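Local coordinates for small TOPRIM domain protein (Geobacillus stearothermophilus, PDB 2FCJ) that is of unknown function but carries a Toprim domain, a catalytic fold shared with topoisomerases and DnaG-type primases, and so may act on nucleic acids, at residues V7-G12 against Y51-L56; G34-A39 against E64-Q69; E42-E47 against R72-A77. All coordinates share one frame; numbering follows the deposited sequence.

Contact 1: residues V7-G12 against Y51-L56; sequences VIIVEG and YDVYLL
Val7 meets Tyr51, and Ile9 meets Val53, through branches set by their first torsions. In Val7 CG1 lies anti to the backbone N (chi1 -180°), which leaves CG2 beside that N and 3.7 Å from CD1 of the Tyr51 ring. In Ile9 CG1 lies anti to the carbonyl carbon (chi1 -57°), and, with the chain extended beyond it, CD1 comes within 3.8 Å of Val53 CG1. The other branch of Ile9, CG2, packs against Leu55 CD1, the two side chains crossing obliquely. Val7, Ile9, Val53 and Leu55 share one face of the sheet, where Phe70 of helix 61-73 lies against Ile9 and Leu55. On the other face Ile8 CG1 lies 4.4 Å from Tyr54 CB, and Phe106 and Val19 come up against this layer. Strands 6-10 and 52-56 are central neighbours in the four-stranded parallel sheet of the Toprim domain, a Rossmann-like alpha/beta fold with strand order 2-1-3-4. The strands run parallel, Val7 opposite Val53 and Ile9 opposite Leu55: Val7 N donates to Asp52 O, Tyr54 N to Val7 O, Ile9 N to Tyr54 O, and Leu56 N to Ile9 O, this last bond nearly straight at 174°. Val7 O also lies in the plane of the Tyr54 ring, 3.5 Å from its edge atom CD2. Tyr54 OH donates to Asp52 OD2 at 2.8 Å, which pins the far end of the ring to its own strand. Past the last direct bond the strands part, and a water accepts from Glu11 N and donates to Leu56 O, at 2.8 Å from that oxygen.

Contact 2: residues G34-A39 against E64-Q69; sequences GTISDA and EKLRRQ
Gln69 reaches from helix 61-73 to Ile36 and Asp38, where the loop after strand 28-31 of this Toprim fold runs into the N terminus of helix 38-47. Hydrogen bonds carry most of the contact. CG of Gln69 stands anti to the backbone N (chi1 -172°), and the extended chain beyond it carries the amide out to the loop. Gln69 NE2 gives one hydrogen to Ile36 O at 2.8 Å, nearly straight at 170°, and the other to Asp38 OD1 at 3.0 Å. Both acceptors lie close to the amide plane, and Asp38 is met on the anti lone pair of OD1, away from OD2, which forms a salt bridge with Arg72. The Asp38 carboxylate and Gln69 amide planes are turned 49° from each other. With both N-H groups engaged, the rotation of the amide is fixed. An alanine in place of Gln69 would probably leave Ile36 O and Asp38 OD1 without this shared donor and the loop less firmly tied to the helix. Apolar contact is slight: Ile36 CG2, the branch between its backbone N and carbonyl carbon, lies 4.1 Å from Leu66 CD1. At the outer margin Lys65 NZ passes 4.4 Å from Thr35 CG2. Water supplies the remaining link, accepting from Ile36 N at 3.0 Å and donating to Gln69 OE1 at 2.6 Å.

Contact 3: residues E42-E47 against R72-A77; sequences EELADE and RMFPEA
Ala45 rests its CB on the face of the Phe74 ring, joining helix 38-47 to the end of helix 61-73, two helices of the Toprim alpha/beta fold on the same side of its parallel sheet. Ala45 CB lies 3.7 Å from the centroid of the Phe74 ring, a CH-pi contact nearly over the ring but shifted toward the rim, and Phe74 CD1 is the ring atom nearest to it, at 3.6 Å. Phe74 is the first residue to leave helical backbone angles after helix 61-73, and it opens a type I turn that runs to Ala77. Its CG is anti to the backbone N (chi1 -163°), and from there the ring extends to Ala45. Ala77 CB sits over the centre of the opposite face, 4.2 Å above the plane, and the ring is thus sandwiched between two methyl groups. Glu76 OE1 lies at the ring edge, in its plane. Leu44 comes up obliquely, CG 4.3 Å from Phe74 CE2, while on the sheet side Ile9 and Val53 touch the ring, which is buried. No hydrogen bond crosses between the two segments. Met73 reaches helix 38-47 differently. CG lies anti to the carbonyl carbon, and the chain then bends at both later torsions, chi2 -67° and chi3 -54°, turning CE toward helix 38-47. Its CG also lies over one face of the Arg72 guanidinium, toward the rim, 3.6 Å above the plane. The bent chain ends on Glu42, with Met73 CE 3.9 Å from Glu42 CB.

From the N terminus the chain runs through strand 6-10, helix 13-22, strand 28-31, helix 38-47, strand 52-56 and helix 61-73. Contact 1 closes the longest loop, bringing 51-56 back beside 7-12; contacts 2 and 3 close later ones, from 34-39 to 64-69 and from 42-47 to 72-77. All three cross, since their segments alternate along the chain. Contact 2 sets the loop and first turn of helix 38-47 against the middle of helix 61-73, contact 3 its later part against that helix's last turn and the residues after it; Asp38 and Arg72 bridge the two. Both meet contact 1: Leu66 packs on Glu11 and Leu55, while Leu44 and Phe74 pack on Ile9, fastening the helix pair to the sheet.

Contact 1: residues V7-G12 against Y51-L56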
loop_
_atom_site.group_PDB
_atom_site.type_symbol
_atom_site.label_atom_id
_atom_site.label_comp_id
_atom_site.label_asym_id
_atom_site.label_seq_id
_atom_site.Cartn_x
_atom_site.Cartn_y
_atom_site.Cartn_z
ATOM N N VAL A 7 -1.651 2.728 7.608
ATOM C CA VAL A 7 -2.529 2.719 6.453
ATOM C C VAL A 7 -1.711 2.349 5.214
ATOM O O VAL A 7 -0.633 2.923 4.995
ATOM C CB VAL A 7 -3.118 4.115 6.218
ATOM C CG1 VAL A 7 -4.044 4.104 5.000
ATOM C CG2 VAL A 7 -3.870 4.600 7.462
ATOM N N ILE A 8 -2.174 1.363 4.444
ATOM C CA ILE A 8 -1.590 1.049 3.137
ATOM C C ILE A 8 -2.614 1.371 2.068
ATOM O O ILE A 8 -3.764 0.938 2.152
ATOM C CB ILE A 8 -1.176 -0.436 3.040
ATOM C CG1 ILE A 8 -0.084 -0.736 4.058
ATOM C CG2 ILE A 8 -0.655 -0.799 1.627
ATOM C CD1 ILE A 8 0.136 -2.207 4.264
ATOM N N ILE A 9 -2.179 2.117 1.055
ATOM C CA ILE A 9 -3.016 2.443 -0.088
ATOM C C ILE A 9 -2.527 1.663 -1.287
ATOM O O ILE A 9 -1.327 1.584 -1.541
ATOM C CB ILE A 9 -2.967 3.955 -0.375
ATOM C CG1 ILE A 9 -3.401 4.737 0.875
ATOM C CG2 ILE A 9 -3.837 4.310 -1.580
ATOM C CD1 ILE A 9 -3.162 6.231 0.801
ATOM N N VAL A 10 -3.456 1.002 -1.965
ATOM C CA VAL A 10 -3.176 0.258 -3.195
ATOM C C VAL A 10 -4.176 0.653 -4.263
ATOM O O VAL A 10 -5.205 1.283 -3.977
ATOM C CB VAL A 10 -3.277 -1.269 -2.967
ATOM C CG1 VAL A 10 -2.218 -1.740 -1.955
ATOM C CG2 VAL A 10 -4.673 -1.661 -2.495
ATOM N N GLU A 11 -3.889 0.247 -5.497
ATOM C CA GLU A 11 -4.706 0.651 -6.634
ATOM C C GLU A 11 -5.856 -0.315 -6.898
ATOM O O GLU A 11 -6.933 0.096 -7.349
ATOM C CB GLU A 11 -3.844 0.804 -7.894
ATOM C CG GLU A 11 -4.615 1.328 -9.120
ATOM C CD GLU A 11 -3.699 1.732 -10.272
ATOM O OE1 GLU A 11 -2.542 1.254 -10.331
ATOM O OE2 GLU A 11 -4.156 2.502 -11.150
ATOM N N GLY A 12 -5.638 -1.591 -6.600
ATOM C CA GLY A 12 -6.505 -2.656 -7.105
ATOM C C GLY A 12 -7.132 -3.509 -6.018
ATOM O O GLY A 12 -6.540 -3.732 -4.966
ATOM N N TYR A 51 -1.524 9.857 10.770
ATOM C CA TYR A 51 -1.414 8.425 10.522
ATOM C C TYR A 51 -0.095 8.103 9.850
ATOM O O TYR A 51 0.602 8.992 9.333
ATOM C CB TYR A 51 -2.542 7.934 9.619
ATOM C CG TYR A 51 -3.855 7.743 10.329
ATOM C CD1 TYR A 51 -4.339 6.472 10.605
ATOM C CD2 TYR A 51 -4.619 8.836 10.715
ATOM C CE1 TYR A 51 -5.558 6.302 11.228
ATOM C CE2 TYR A 51 -5.842 8.670 11.337
ATOM C CZ TYR A 51 -6.290 7.397 11.613
ATOM O OH TYR A 51 -7.505 7.220 12.247
ATOM N N ASP A 52 0.235 6.823 9.829
ATOM C CA ASP A 52 1.469 6.334 9.243
ATOM C C ASP A 52 1.099 5.677 7.906
ATOM O O ASP A 52 0.631 4.536 7.870
ATOM C CB ASP A 52 2.119 5.318 10.205
ATOM C CG ASP A 52 3.481 4.845 9.751
ATOM O OD1 ASP A 52 4.125 5.527 8.937
ATOM O OD2 ASP A 52 3.946 3.796 10.258
ATOM N N VAL A 53 1.309 6.393 6.806
ATOM C CA VAL A 53 0.659 6.047 5.544
ATOM C C VAL A 53 1.704 5.603 4.525
ATOM O O VAL A 53 2.778 6.209 4.414
ATOM C CB VAL A 53 -0.109 7.256 4.978
ATOM C CG1 VAL A 53 -0.823 6.890 3.690
ATOM C CG2 VAL A 53 -1.102 7.793 5.991
ATOM N N TYR A 54 1.349 4.568 3.761
ATOM C CA TYR A 54 2.218 3.952 2.767
ATOM C C TYR A 54 1.426 3.794 1.487
ATOM O O TYR A 54 0.223 3.509 1.528
ATOM C CB TYR A 54 2.675 2.571 3.227
ATOM C CG TYR A 54 3.426 2.589 4.541
ATOM C CD1 TYR A 54 4.806 2.599 4.570
ATOM C CD2 TYR A 54 2.750 2.656 5.747
ATOM C CE1 TYR A 54 5.494 2.624 5.781
ATOM C CE2 TYR A 54 3.434 2.673 6.953
ATOM C CZ TYR A 54 4.796 2.665 6.951
ATOM O OH TYR A 54 5.464 2.677 8.160
ATOM N N LEU A 55 2.103 3.947 0.361
ATOM C CA LEU A 55 1.544 3.653 -0.954
ATOM C C LEU A 55 2.317 2.501 -1.593
ATOM O O LEU A 55 3.541 2.587 -1.774
ATOM C CB LEU A 55 1.646 4.888 -1.856
ATOM C CG LEU A 55 1.213 4.655 -3.297
ATOM C CD1 LEU A 55 -0.273 4.402 -3.429
ATOM C CD2 LEU A 55 1.634 5.836 -4.150
ATOM N N LEU A 56 1.593 1.446 -1.955
ATOM C CA LEU A 56 2.154 0.271 -2.623
ATOM C C LEU A 56 1.527 0.106 -4.006
ATOM O O LEU A 56 0.377 -0.316 -4.109
ATOM C CB LEU A 56 1.911 -0.987 -1.779
ATOM C CG LEU A 56 2.371 -2.322 -2.392
ATOM C CD1 LEU A 56 3.883 -2.352 -2.604
ATOM C CD2 LEU A 56 1.897 -3.506 -1.559
HETATM O O HOH W 1 -1.431 -1.151 -6.028
#

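Contact 2: residues G34-A39 against E64-Q69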
loop_
_atom_site.group_PDB
_atom_site.type_symbol
_atom_site.label_atom_id
_atom_site.label_comp_id
_atom_site.label_asym_id
_atom_site.label_seq_id
_atom_site.Cartn_x
_atom_site.Cartn_y
_atom_site.Cartn_z
ATOM N N GLY A 34 -8.486 1.982 -9.134
ATOM C CA GLY A 34 -8.015 2.620 -10.353
ATOM C C GLY A 34 -7.555 4.032 -10.064
ATOM O O GLY A 34 -6.914 4.285 -9.043
ATOM N N THR A 35 -7.908 4.970 -10.937
ATOM C CA THR A 35 -7.555 6.365 -10.715
ATOM C C THR A 35 -8.389 6.980 -9.600
ATOM O O THR A 35 -9.512 6.550 -9.333
ATOM C CB THR A 35 -7.735 7.203 -11.989
ATOM O OG1 THR A 35 -9.105 7.142 -12.408
ATOM C CG2 THR A 35 -6.841 6.676 -13.096
ATOM N N ILE A 36 -7.830 8.002 -8.961
ATOM C CA ILE A 36 -8.500 8.732 -7.893
ATOM C C ILE A 36 -8.319 10.215 -8.184
ATOM O O ILE A 36 -7.255 10.640 -8.631
ATOM C CB ILE A 36 -7.892 8.385 -6.505
ATOM C CG1 ILE A 36 -8.511 9.245 -5.397
ATOM C CG2 ILE A 36 -6.373 8.553 -6.521
ATOM C CD1 ILE A 36 -8.287 8.701 -3.981
ATOM N N SER A 37 -9.384 10.990 -8.027
ATOM C CA SER A 37 -9.286 12.408 -8.311
ATOM C C SER A 37 -8.379 13.098 -7.313
ATOM O O SER A 37 -8.245 12.680 -6.148
ATOM C CB SER A 37 -10.657 13.063 -8.246
ATOM O OG SER A 37 -11.149 13.017 -6.919
ATOM N N ASP A 38 -7.808 14.207 -7.750
ATOM C CA ASP A 38 -7.040 15.040 -6.846
ATOM C C ASP A 38 -7.856 15.367 -5.595
ATOM O O ASP A 38 -7.327 15.373 -4.487
ATOM C CB ASP A 38 -6.621 16.339 -7.525
ATOM C CG ASP A 38 -5.499 16.156 -8.536
ATOM O OD1 ASP A 38 -4.921 15.054 -8.676
ATOM O OD2 ASP A 38 -5.130 17.188 -9.138
ATOM N N ALA A 39 -9.116 15.747 -5.769
ATOM C CA ALA A 39 -9.928 16.174 -4.632
ATOM C C ALA A 39 -10.145 15.045 -3.622
ATOM O O ALA A 39 -10.083 15.262 -2.410
ATOM C CB ALA A 39 -11.269 16.722 -5.111
ATOM N N GLU A 64 3.189 4.082 -11.739
ATOM C CA GLU A 64 4.029 5.269 -11.733
ATOM C C GLU A 64 3.186 6.544 -11.808
ATOM O O GLU A 64 3.489 7.545 -11.146
ATOM C CB GLU A 64 5.040 5.205 -12.889
ATOM C CG GLU A 64 6.245 6.093 -12.691
ATOM C CD GLU A 64 7.206 5.566 -11.643
ATOM O OE1 GLU A 64 6.788 4.783 -10.773
ATOM O OE2 GLU A 64 8.400 5.927 -11.705
ATOM N N LYS A 65 2.089 6.489 -12.552
ATOM C CA LYS A 65 1.148 7.606 -12.622
ATOM C C LYS A 65 0.555 7.919 -11.244
ATOM O O LYS A 65 0.403 9.078 -10.846
ATOM C CB LYS A 65 0.016 7.276 -13.596
ATOM C CG LYS A 65 -0.960 8.414 -13.839
ATOM C CD LYS A 65 -1.667 8.253 -15.185
ATOM C CE LYS A 65 -2.854 7.298 -15.069
ATOM N NZ LYS A 65 -3.832 7.474 -16.189
ATOM N N LEU A 66 0.158 6.871 -10.537
ATOM C CA LEU A 66 -0.379 7.027 -9.205
ATOM C C LEU A 66 0.687 7.545 -8.250
ATOM O O LEU A 66 0.443 8.463 -7.483
ATOM C CB LEU A 66 -0.923 5.688 -8.727
ATOM C CG LEU A 66 -1.731 5.712 -7.435
ATOM C CD1 LEU A 66 -2.971 6.598 -7.593
ATOM C CD2 LEU A 66 -2.148 4.294 -7.070
ATOM N N ARG A 67 1.901 7.031 -8.367
ATOM C CA ARG A 67 2.973 7.562 -7.527
ATOM C C ARG A 67 3.208 9.042 -7.780
ATOM O O ARG A 67 3.427 9.814 -6.839
ATOM C CB ARG A 67 4.275 6.804 -7.732
ATOM C CG ARG A 67 4.237 5.395 -7.210
ATOM C CD ARG A 67 5.633 4.856 -7.112
ATOM N NE ARG A 67 5.612 3.422 -6.898
ATOM C CZ ARG A 67 5.386 2.855 -5.717
ATOM N NH1 ARG A 67 5.200 3.608 -4.639
ATOM N NH2 ARG A 67 5.379 1.530 -5.613
ATOM N N ARG A 68 3.181 9.448 -9.042
ATOM C CA ARG A 68 3.417 10.835 -9.386
ATOM C C ARG A 68 2.337 11.734 -8.794
ATOM O O ARG A 68 2.631 12.806 -8.259
ATOM C CB ARG A 68 3.460 11.001 -10.901
ATOM C CG ARG A 68 3.873 12.407 -11.300
ATOM C CD ARG A 68 4.083 12.521 -12.789
ATOM N NE ARG A 68 2.970 11.918 -13.505
ATOM C CZ ARG A 68 3.031 11.479 -14.756
ATOM N NH1 ARG A 68 4.148 11.610 -15.462
ATOM N NH2 ARG A 68 1.957 10.941 -15.311
ATOM N N GLN A 69 1.090 11.272 -8.861
ATOM C CA GLN A 69 -0.015 12.019 -8.272
ATOM C C GLN A 69 0.195 12.169 -6.769
ATOM O O GLN A 69 -0.033 13.243 -6.195
ATOM C CB GLN A 69 -1.333 11.314 -8.551
ATOM C CG GLN A 69 -2.517 12.133 -8.131
ATOM C CD GLN A 69 -3.804 11.385 -8.274
ATOM O OE1 GLN A 69 -3.821 10.150 -8.342
ATOM N NE2 GLN A 69 -4.907 12.125 -8.302
HETATM O O HOH W 2 -5.073 8.624 -10.085
#

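Contact 3: residues E42-E47 against R72-A77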
loop_
_atom_site.group_PDB
_atom_site.type_symbol
_atom_site.label_atom_id
_atom_site.label_comp_id
_atom_site.label_asym_id
_atom_site.label_seq_id
_atom_site.Cartn_x
_atom_site.Cartn_y
_atom_site.Cartn_z
ATOM N N GLU A 42 -6.818 14.662 -1.797
ATOM C CA GLU A 42 -6.650 15.712 -0.802
ATOM C C GLU A 42 -7.482 15.416 0.439
ATOM O O GLU A 42 -7.011 15.593 1.564
ATOM C CB GLU A 42 -7.038 17.082 -1.374
ATOM C CG GLU A 42 -6.961 18.242 -0.385
ATOM C CD GLU A 42 -7.343 19.571 -1.007
ATOM O OE1 GLU A 42 -7.862 19.570 -2.142
ATOM O OE2 GLU A 42 -7.130 20.614 -0.355
ATOM N N GLU A 43 -8.732 15.003 0.242
ATOM C CA GLU A 43 -9.594 14.641 1.362
ATOM C C GLU A 43 -8.973 13.521 2.182
ATOM O O GLU A 43 -8.970 13.569 3.413
ATOM C CB GLU A 43 -10.958 14.187 0.852
ATOM C CG GLU A 43 -11.865 15.300 0.385
ATOM C CD GLU A 43 -13.278 14.808 0.128
ATOM O OE1 GLU A 43 -13.505 13.582 0.214
ATOM O OE2 GLU A 43 -14.162 15.645 -0.141
ATOM N N LEU A 44 -8.500 12.489 1.494
ATOM C CA LEU A 44 -7.836 11.387 2.167
ATOM C C LEU A 44 -6.623 11.862 2.968
ATOM O O LEU A 44 -6.437 11.463 4.110
ATOM C CB LEU A 44 -7.420 10.343 1.140
ATOM C CG LEU A 44 -6.874 9.026 1.671
ATOM C CD1 LEU A 44 -7.937 8.325 2.503
ATOM C CD2 LEU A 44 -6.444 8.170 0.485
ATOM N N ALA A 45 -5.776 12.690 2.360
ATOM C CA ALA A 45 -4.604 13.220 3.056
ATOM C C ALA A 45 -5.020 13.959 4.317
ATOM O O ALA A 45 -4.378 13.845 5.374
ATOM C CB ALA A 45 -3.785 14.135 2.135
ATOM N N ASP A 46 -6.074 14.760 4.199
ATOM C CA ASP A 46 -6.584 15.497 5.344
ATOM C C ASP A 46 -7.029 14.536 6.446
ATOM O O ASP A 46 -6.690 14.706 7.628
ATOM C CB ASP A 46 -7.757 16.386 4.924
ATOM C CG ASP A 46 -7.315 17.640 4.174
ATOM O OD1 ASP A 46 -6.107 17.962 4.197
ATOM O OD2 ASP A 46 -8.192 18.338 3.618
ATOM N N GLU A 47 -7.811 13.533 6.061
ATOM C CA GLU A 47 -8.322 12.560 7.015
ATOM C C GLU A 47 -7.191 11.798 7.689
ATOM O O GLU A 47 -7.275 11.486 8.884
ATOM C CB GLU A 47 -9.270 11.580 6.326
ATOM C CG GLU A 47 -10.622 12.165 5.951
ATOM C CD GLU A 47 -11.440 11.204 5.119
ATOM O OE1 GLU A 47 -10.830 10.332 4.462
ATOM O OE2 GLU A 47 -12.682 11.321 5.116
ATOM N N ARG A 72 2.731 14.720 -5.606
ATOM C CA ARG A 72 2.194 16.075 -5.757
ATOM C C ARG A 72 1.114 16.385 -4.707
ATOM O O ARG A 72 1.116 17.460 -4.108
ATOM C CB ARG A 72 1.659 16.261 -7.182
ATOM C CG ARG A 72 0.953 17.592 -7.452
ATOM C CD ARG A 72 0.580 17.757 -8.935
ATOM N NE ARG A 72 -0.218 16.642 -9.443
ATOM C CZ ARG A 72 -1.545 16.547 -9.332
ATOM N NH1 ARG A 72 -2.230 17.522 -8.752
ATOM N NH2 ARG A 72 -2.187 15.486 -9.815
ATOM N N MET A 73 0.192 15.446 -4.498
ATOM C CA MET A 73 -1.001 15.694 -3.656
ATOM C C MET A 73 -0.869 15.214 -2.197
ATOM O O MET A 73 -1.605 15.667 -1.316
ATOM C CB MET A 73 -2.241 15.040 -4.289
ATOM C CG MET A 73 -2.635 15.580 -5.659
ATOM S SD MET A 73 -3.211 17.288 -5.593
ATOM C CE MET A 73 -4.522 17.193 -4.361
ATOM N N PHE A 74 -0.029 14.208 -1.978
ATOM C CA PHE A 74 -0.023 13.508 -0.690
ATOM C C PHE A 74 1.413 13.118 -0.381
ATOM O O PHE A 74 1.735 11.944 -0.287
ATOM C CB PHE A 74 -0.911 12.273 -0.808
ATOM C CG PHE A 74 -1.339 11.662 0.523
ATOM C CD1 PHE A 74 -0.805 12.085 1.742
ATOM C CD2 PHE A 74 -2.263 10.627 0.534
ATOM C CE1 PHE A 74 -1.215 11.477 2.954
ATOM C CE2 PHE A 74 -2.650 10.027 1.720
ATOM C CZ PHE A 74 -2.138 10.464 2.926
ATOM N N PRO A 75 2.292 14.111 -0.236
ATOM C CA PRO A 75 3.720 13.849 -0.053
ATOM C C PRO A 75 4.032 13.107 1.258
ATOM O O PRO A 75 5.091 12.503 1.384
ATOM C CB PRO A 75 4.323 15.263 -0.058
ATOM C CG PRO A 75 3.188 16.158 0.356
ATOM C CD PRO A 75 1.997 15.557 -0.308
ATOM N N GLU A 76 3.061 13.066 2.166
ATOM C CA GLU A 76 3.243 12.455 3.482
ATOM C C GLU A 76 3.325 10.954 3.361
ATOM O O GLU A 76 3.866 10.293 4.254
ATOM C CB GLU A 76 2.063 12.814 4.401
ATOM C CG GLU A 76 1.992 14.266 4.787
ATOM C CD GLU A 76 1.013 15.057 3.947
ATOM O OE1 GLU A 76 0.847 14.768 2.739
ATOM O OE2 GLU A 76 0.409 15.998 4.486
ATOM N N ALA A 77 2.728 10.414 2.301
ATOM C CA ALA A 77 2.658 8.976 2.121
ATOM C C ALA A 77 4.009 8.428 1.708
ATOM O O ALA A 77 4.633 8.924 0.756
ATOM C CB ALA A 77 1.608 8.627 1.081
#